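Local coordinates for bifunctional GH43-CE protein (Bacteroides eggerthii, PDB 6MLY) that probably cleaves xylan-type substrates with a GH43 glycosidase part and hydrolyses carbohydrate esters with a fused esterase part, at residues Thr380-Met385 and Tyr443-Cys448; Gly457-Ser462 and Asn473-Gln478. One frame throughout, in Å; residues are numbered along the deposited sequence.

Interaction 1 (Thr380-Met385 and Tyr443-Cys448); sequences TGSVSM and YFKAEC
In the concanavalin A-like beta-sandwich, Val383 and Phe444 face each other as a hydrogen-bonded pair of neighbouring antiparallel strands in one of its two sheets. Gly381 and Ala446 form a second such pair, and each pair is closed by two backbone bonds: Gly381 N gives to Ala446 O at 2.9 Å, for example, and Phe444 N to Val383 O at 3.3 Å. In the non-hydrogen-bonded pairs between and beside them the CA atoms come closer, and there Ser382 CA, like Thr380 CA, makes a CA-H...O contact with a carbonyl of the facing strand.

Val383, Phe444 and Ala446 turn to the sandwich interior, where Leu398 of the facing sheet covers Val383 and Ala446; branched, aromatic and small apolar residues suit this buried, apolar layer. Val383 CG2 lies 3.6 Å from Phe444 CB, at the edge of the ring. Met385 bends at its last torsion (chi3 -59°), bringing CE to the same ring's edge, 3.5 Å from Phe444 CD2.

The other face is more polar. The Thr380 side chain crosses that of Lys445, with Thr380 CG2 3.6 Å from Lys445 CG, while the ammonium end makes cation-pi contacts with Trp468 and Tyr460. Thr380 and Glu447 run side by side, and the buried Glu447 carboxylate is held by Tyr460 OH and Ser515 OG. At the far end Ser384, small enough to sit beside the large Tyr443 ring, meets it obliquely, with Ser384 CB 3.5 Å from Tyr443 CE2.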
loop_
_atom_site.group_PDB
_atom_site.type_symbol
_atom_site.label_atom_id
_atom_site.label_comp_id
_atom_site.label_asym_id
_atom_site.label_seq_id
_atom_site.Cartn_x
_atom_site.Cartn_y
_atom_site.Cartn_z
ATOM N N THR A 380 3.557 -7.778 5.969
ATOM C CA THR A 380 4.820 -7.361 5.443
ATOM C C THR A 380 5.455 -8.545 4.708
ATOM O O THR A 380 5.686 -9.584 5.310
ATOM C CB THR A 380 5.699 -6.812 6.576
ATOM O OG1 THR A 380 5.049 -5.650 7.095
ATOM C CG2 THR A 380 7.107 -6.471 6.134
ATOM N N GLY A 381 5.714 -8.362 3.408
ATOM C CA GLY A 381 6.513 -9.286 2.604
ATOM C C GLY A 381 7.955 -8.820 2.492
ATOM O O GLY A 381 8.237 -7.652 2.720
ATOM N N SER A 382 8.861 -9.745 2.143
ATOM C CA SER A 382 10.297 -9.466 2.017
ATOM C C SER A 382 10.951 -10.410 1.001
ATOM O O SER A 382 10.429 -11.495 0.717
ATOM C CB SER A 382 10.982 -9.584 3.349
ATOM O OG SER A 382 10.420 -8.681 4.284
ATOM N N VAL A 383 12.114 -9.994 0.484
ATOM C CA VAL A 383 12.929 -10.810 -0.417
ATOM C C VAL A 383 14.415 -10.504 -0.188
ATOM O O VAL A 383 14.771 -9.490 0.410
ATOM C CB VAL A 383 12.544 -10.584 -1.891
ATOM C CG1 VAL A 383 11.326 -11.400 -2.297
ATOM C CG2 VAL A 383 12.324 -9.115 -2.195
ATOM N N SER A 384 15.262 -11.431 -0.647
ATOM C CA SER A 384 16.687 -11.219 -0.877
ATOM C C SER A 384 16.984 -11.624 -2.321
ATOM O O SER A 384 16.585 -12.715 -2.744
ATOM C CB SER A 384 17.542 -12.003 0.096
ATOM O OG SER A 384 18.916 -11.984 -0.286
ATOM N N MET A 385 17.673 -10.747 -3.058
ATOM C CA MET A 385 17.892 -10.928 -4.483
ATOM C C MET A 385 19.395 -11.026 -4.764
ATOM O O MET A 385 20.209 -10.933 -3.854
ATOM C CB MET A 385 17.280 -9.767 -5.275
ATOM C CG MET A 385 16.447 -10.224 -6.473
ATOM S SD MET A 385 15.141 -9.066 -6.960
ATOM C CE MET A 385 14.209 -8.993 -5.432
ATOM N N TYR A 443 18.150 -6.348 -0.864
ATOM C CA TYR A 443 16.968 -6.774 -0.126
ATOM C C TYR A 443 15.822 -5.802 -0.429
ATOM O O TYR A 443 16.063 -4.656 -0.809
ATOM C CB TYR A 443 17.283 -6.843 1.371
ATOM C CG TYR A 443 18.341 -7.847 1.760
ATOM C CD1 TYR A 443 19.692 -7.558 1.629
ATOM C CD2 TYR A 443 17.996 -9.090 2.269
ATOM C CE1 TYR A 443 20.666 -8.478 1.982
ATOM C CE2 TYR A 443 18.959 -10.018 2.634
ATOM C CZ TYR A 443 20.299 -9.711 2.491
ATOM O OH TYR A 443 21.247 -10.623 2.848
ATOM N N PHE A 444 14.582 -6.286 -0.283
ATOM C CA PHE A 444 13.369 -5.473 -0.449
ATOM C C PHE A 444 12.299 -5.914 0.554
ATOM O O PHE A 444 12.279 -7.064 0.992
ATOM C CB PHE A 444 12.814 -5.567 -1.872
ATOM C CG PHE A 444 13.718 -5.010 -2.942
ATOM C CD1 PHE A 444 13.914 -3.643 -3.068
ATOM C CD2 PHE A 444 14.375 -5.850 -3.825
ATOM C CE1 PHE A 444 14.743 -3.132 -4.054
ATOM C CE2 PHE A 444 15.205 -5.338 -4.812
ATOM C CZ PHE A 444 15.386 -3.981 -4.925
ATOM N N LYS A 445 11.412 -4.971 0.886
ATOM C CA LYS A 445 10.322 -5.156 1.838
ATOM C C LYS A 445 9.118 -4.349 1.337
ATOM O O LYS A 445 9.278 -3.290 0.742
ATOM C CB LYS A 445 10.778 -4.724 3.238
ATOM C CG LYS A 445 9.768 -4.909 4.367
ATOM C CD LYS A 445 10.400 -5.052 5.751
ATOM C CE LYS A 445 10.979 -3.762 6.295
ATOM N NZ LYS A 445 11.506 -3.923 7.673
ATOM N N ALA A 446 7.917 -4.887 1.556
ATOM C CA ALA A 446 6.671 -4.221 1.199
ATOM C C ALA A 446 5.673 -4.410 2.343
ATOM O O ALA A 446 5.332 -5.537 2.665
ATOM C CB ALA A 446 6.144 -4.782 -0.099
ATOM N N GLU A 447 5.248 -3.300 2.955
ATOM C CA GLU A 447 4.313 -3.300 4.079
ATOM C C GLU A 447 2.904 -2.981 3.565
ATOM O O GLU A 447 2.747 -2.334 2.529
ATOM C CB GLU A 447 4.721 -2.273 5.137
ATOM C CG GLU A 447 6.083 -2.532 5.761
ATOM C CD GLU A 447 6.349 -1.738 7.029
ATOM O OE1 GLU A 447 6.331 -0.489 6.953
ATOM O OE2 GLU A 447 6.554 -2.374 8.091
ATOM N N CYS A 448 1.899 -3.449 4.315
ATOM C CA CYS A 448 0.481 -3.249 4.010
ATOM C C CYS A 448 -0.279 -2.908 5.297
ATOM O O CYS A 448 -0.230 -3.668 6.271
ATOM C CB CYS A 448 -0.151 -4.501 3.407
ATOM S SG CYS A 448 0.462 -4.934 1.753
#

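Interaction 2 (Gly457-Ser462 and Asn473-Gln478); sequences GYFYYS and NVLKMQ
Val474 carries CG2 anti to its backbone N, which turns that methyl toward Tyr458, whose CG stands anti to its own carbonyl carbon (chi1 -43°); the two side chains lie side by side, pointing the same way. Val474 CG2 meets the ring obliquely, 3.4 Å from Tyr458 CE1 and nearly as close to its CD1. A compact branched residue suits the place: one methyl meets the tyrosine, and the side chain also touches Glu520 and Asp521, while Tyr458 touches Arg518, all on strand 518-523 of the sheet that belongs to the esterase part.

On the other face the side chains of Leu475 and Phe459 cross, and Leu475 CB approaches the edge of the ring, near its plane, 3.9 Å from Phe459 CE1. Beyond them lies strand 418-423 of the facing sheet, where Met421 packs on Phe459 and Asn423 touches Leu475.

Backbone bonds join Gly457 and Leu475 as a single antiparallel hydrogen-bonded pair near the open ends of a beta hairpin, whose second strand, 469-476, is the outermost of this sandwich sheet. Leu475 N reaches Gly457 O at 2.9 Å, in the carbonyl plane and on a lone pair, with a nearly straight N-H...O angle of 173°. In return Gly457 N gives to Leu475 O, also at 2.9 Å. Gly457 has no side chain on the face where Leu475 CB and the Met477 methyl lie, and Leu475 CB packs close against its backbone, 3.6 Å from Gly457 O, with Met477 SD 4.3 Å from Gly457 N. Leu475 O takes a second, weak bond from Met477 N, which closes an inverse gamma turn centred on Lys476, whose own N-H binds Glu425 OE2.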
loop_
_atom_site.group_PDB
_atom_site.type_symbol
_atom_site.label_atom_id
_atom_site.label_comp_id
_atom_site.label_asym_id
_atom_site.label_seq_id
_atom_site.Cartn_x
_atom_site.Cartn_y
_atom_site.Cartn_z
ATOM N N GLY A 457 0.465 1.002 1.003
ATOM C CA GLY A 457 1.644 0.152 0.848
ATOM C C GLY A 457 2.927 0.964 0.914
ATOM O O GLY A 457 3.139 1.862 0.092
ATOM N N TYR A 458 3.771 0.654 1.908
ATOM C CA TYR A 458 5.098 1.255 2.057
ATOM C C TYR A 458 6.154 0.282 1.518
ATOM O O TYR A 458 6.152 -0.897 1.874
ATOM C CB TYR A 458 5.404 1.577 3.525
ATOM C CG TYR A 458 4.277 2.204 4.309
ATOM C CD1 TYR A 458 3.646 3.360 3.873
ATOM C CD2 TYR A 458 3.859 1.652 5.512
ATOM C CE1 TYR A 458 2.615 3.939 4.600
ATOM C CE2 TYR A 458 2.829 2.216 6.249
ATOM C CZ TYR A 458 2.203 3.363 5.793
ATOM O OH TYR A 458 1.190 3.908 6.532
ATOM N N PHE A 459 7.061 0.794 0.678
ATOM C CA PHE A 459 8.179 0.017 0.143
ATOM C C PHE A 459 9.495 0.478 0.778
ATOM O O PHE A 459 9.668 1.661 1.077
ATOM C CB PHE A 459 8.251 0.155 -1.378
ATOM C CG PHE A 459 7.035 -0.365 -2.099
ATOM C CD1 PHE A 459 5.965 0.471 -2.377
ATOM C CD2 PHE A 459 6.954 -1.693 -2.492
ATOM C CE1 PHE A 459 4.845 -0.013 -3.038
ATOM C CE2 PHE A 459 5.833 -2.173 -3.153
ATOM C CZ PHE A 459 4.779 -1.332 -3.425
ATOM N N TYR A 460 10.406 -0.482 0.971
ATOM C CA TYR A 460 11.760 -0.245 1.460
ATOM C C TYR A 460 12.748 -1.051 0.607
ATOM O O TYR A 460 12.345 -2.004 -0.075
ATOM C CB TYR A 460 11.926 -0.685 2.919
ATOM C CG TYR A 460 10.955 -0.117 3.924
ATOM C CD1 TYR A 460 11.386 0.737 4.927
ATOM C CD2 TYR A 460 9.619 -0.479 3.917
ATOM C CE1 TYR A 460 10.513 1.243 5.875
ATOM C CE2 TYR A 460 8.731 0.022 4.856
ATOM C CZ TYR A 460 9.180 0.886 5.840
ATOM O OH TYR A 460 8.308 1.374 6.767
ATOM N N TYR A 461 14.032 -0.667 0.668
ATOM C CA TYR A 461 15.139 -1.499 0.187
ATOM C C TYR A 461 16.137 -1.685 1.335
ATOM O O TYR A 461 15.943 -1.143 2.416
ATOM C CB TYR A 461 15.767 -0.906 -1.077
ATOM C CG TYR A 461 16.706 0.255 -0.865
ATOM C CD1 TYR A 461 18.049 0.052 -0.585
ATOM C CD2 TYR A 461 16.264 1.563 -0.983
ATOM C CE1 TYR A 461 18.919 1.115 -0.400
ATOM C CE2 TYR A 461 17.121 2.639 -0.807
ATOM C CZ TYR A 461 18.456 2.414 -0.517
ATOM O OH TYR A 461 19.311 3.462 -0.337
ATOM N N SER A 462 17.180 -2.483 1.091
ATOM C CA SER A 462 18.220 -2.745 2.077
ATOM C C SER A 462 19.403 -3.465 1.412
ATOM O O SER A 462 19.207 -4.252 0.490
ATOM C CB SER A 462 17.664 -3.515 3.248
ATOM O OG SER A 462 18.697 -3.952 4.117
ATOM N N ASN A 473 7.214 6.930 -2.562
ATOM C CA ASN A 473 5.969 7.370 -1.917
ATOM C C ASN A 473 5.211 6.147 -1.375
ATOM O O ASN A 473 5.696 5.005 -1.445
ATOM C CB ASN A 473 5.108 8.222 -2.860
ATOM C CG ASN A 473 4.655 7.498 -4.112
ATOM O OD1 ASN A 473 4.813 6.286 -4.230
ATOM N ND2 ASN A 473 4.098 8.233 -5.061
ATOM N N VAL A 474 4.036 6.417 -0.796
ATOM C CA VAL A 474 3.074 5.398 -0.376
ATOM C C VAL A 474 2.218 5.017 -1.589
ATOM O O VAL A 474 1.889 5.867 -2.421
ATOM C CB VAL A 474 2.197 5.893 0.793
ATOM C CG1 VAL A 474 1.213 6.975 0.366
ATOM C CG2 VAL A 474 1.454 4.757 1.471
ATOM N N LEU A 475 1.861 3.729 -1.667
ATOM C CA LEU A 475 0.938 3.215 -2.676
ATOM C C LEU A 475 -0.480 3.196 -2.097
ATOM O O LEU A 475 -0.816 2.300 -1.314
ATOM C CB LEU A 475 1.378 1.806 -3.090
ATOM C CG LEU A 475 0.484 1.118 -4.120
ATOM C CD1 LEU A 475 0.640 1.776 -5.482
ATOM C CD2 LEU A 475 0.781 -0.372 -4.201
ATOM N N LYS A 476 -1.302 4.180 -2.486
ATOM C CA LYS A 476 -2.724 4.204 -2.115
ATOM C C LYS A 476 -3.461 3.105 -2.890
ATOM O O LYS A 476 -3.999 3.352 -3.970
ATOM C CB LYS A 476 -3.354 5.577 -2.380
ATOM C CG LYS A 476 -2.878 6.705 -1.473
ATOM C CD LYS A 476 -2.923 6.369 0.004
ATOM C CE LYS A 476 -2.760 7.583 0.895
ATOM N NZ LYS A 476 -3.968 8.444 0.900
ATOM N N MET A 477 -3.465 1.897 -2.318
ATOM C CA MET A 477 -4.095 0.726 -2.913
ATOM C C MET A 477 -5.589 1.009 -3.129
ATOM O O MET A 477 -6.251 1.536 -2.236
ATOM C CB MET A 477 -3.940 -0.496 -1.998
ATOM C CG MET A 477 -2.519 -1.020 -1.905
ATOM S SD MET A 477 -2.254 -2.063 -0.420
ATOM C CE MET A 477 -1.150 -3.306 -1.150
ATOM N N GLN A 478 -6.097 0.678 -4.324
ATOM C CA GLN A 478 -7.536 0.684 -4.601
ATOM C C GLN A 478 -7.942 -0.670 -5.209
ATOM O O GLN A 478 -7.239 -1.223 -6.074
ATOM C CB GLN A 478 -7.933 1.844 -5.520
ATOM C CG GLN A 478 -9.443 2.088 -5.545
ATOM C CD GLN A 478 -9.935 2.934 -6.696
ATOM O OE1 GLN A 478 -9.167 3.585 -7.404
ATOM N NE2 GLN A 478 -11.243 2.930 -6.893
#

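How the interactions relate
From the N terminus, strand 378-386 comes first. The chain then crosses to the facing sheet, builds strands 395-401, 406-411, 418-423 and 430-436, and returns as strand 441-449, so interaction 1 closes a 57-residue excursion. A short connection leads to strand 456-462, and interaction 2 closes the much shorter hairpin that follows. The two contacts are in series, neither nested nor crossed. They are nonetheless adjacent, since 441-449 and 456-462 are neighbours in one sheet: Tyr443 N probably bonds to Ser462 O at 2.7 Å, and Cys448 SG packs on Met477 CE. Together they tie the middle of this sheet to its edge, beside the esterase part.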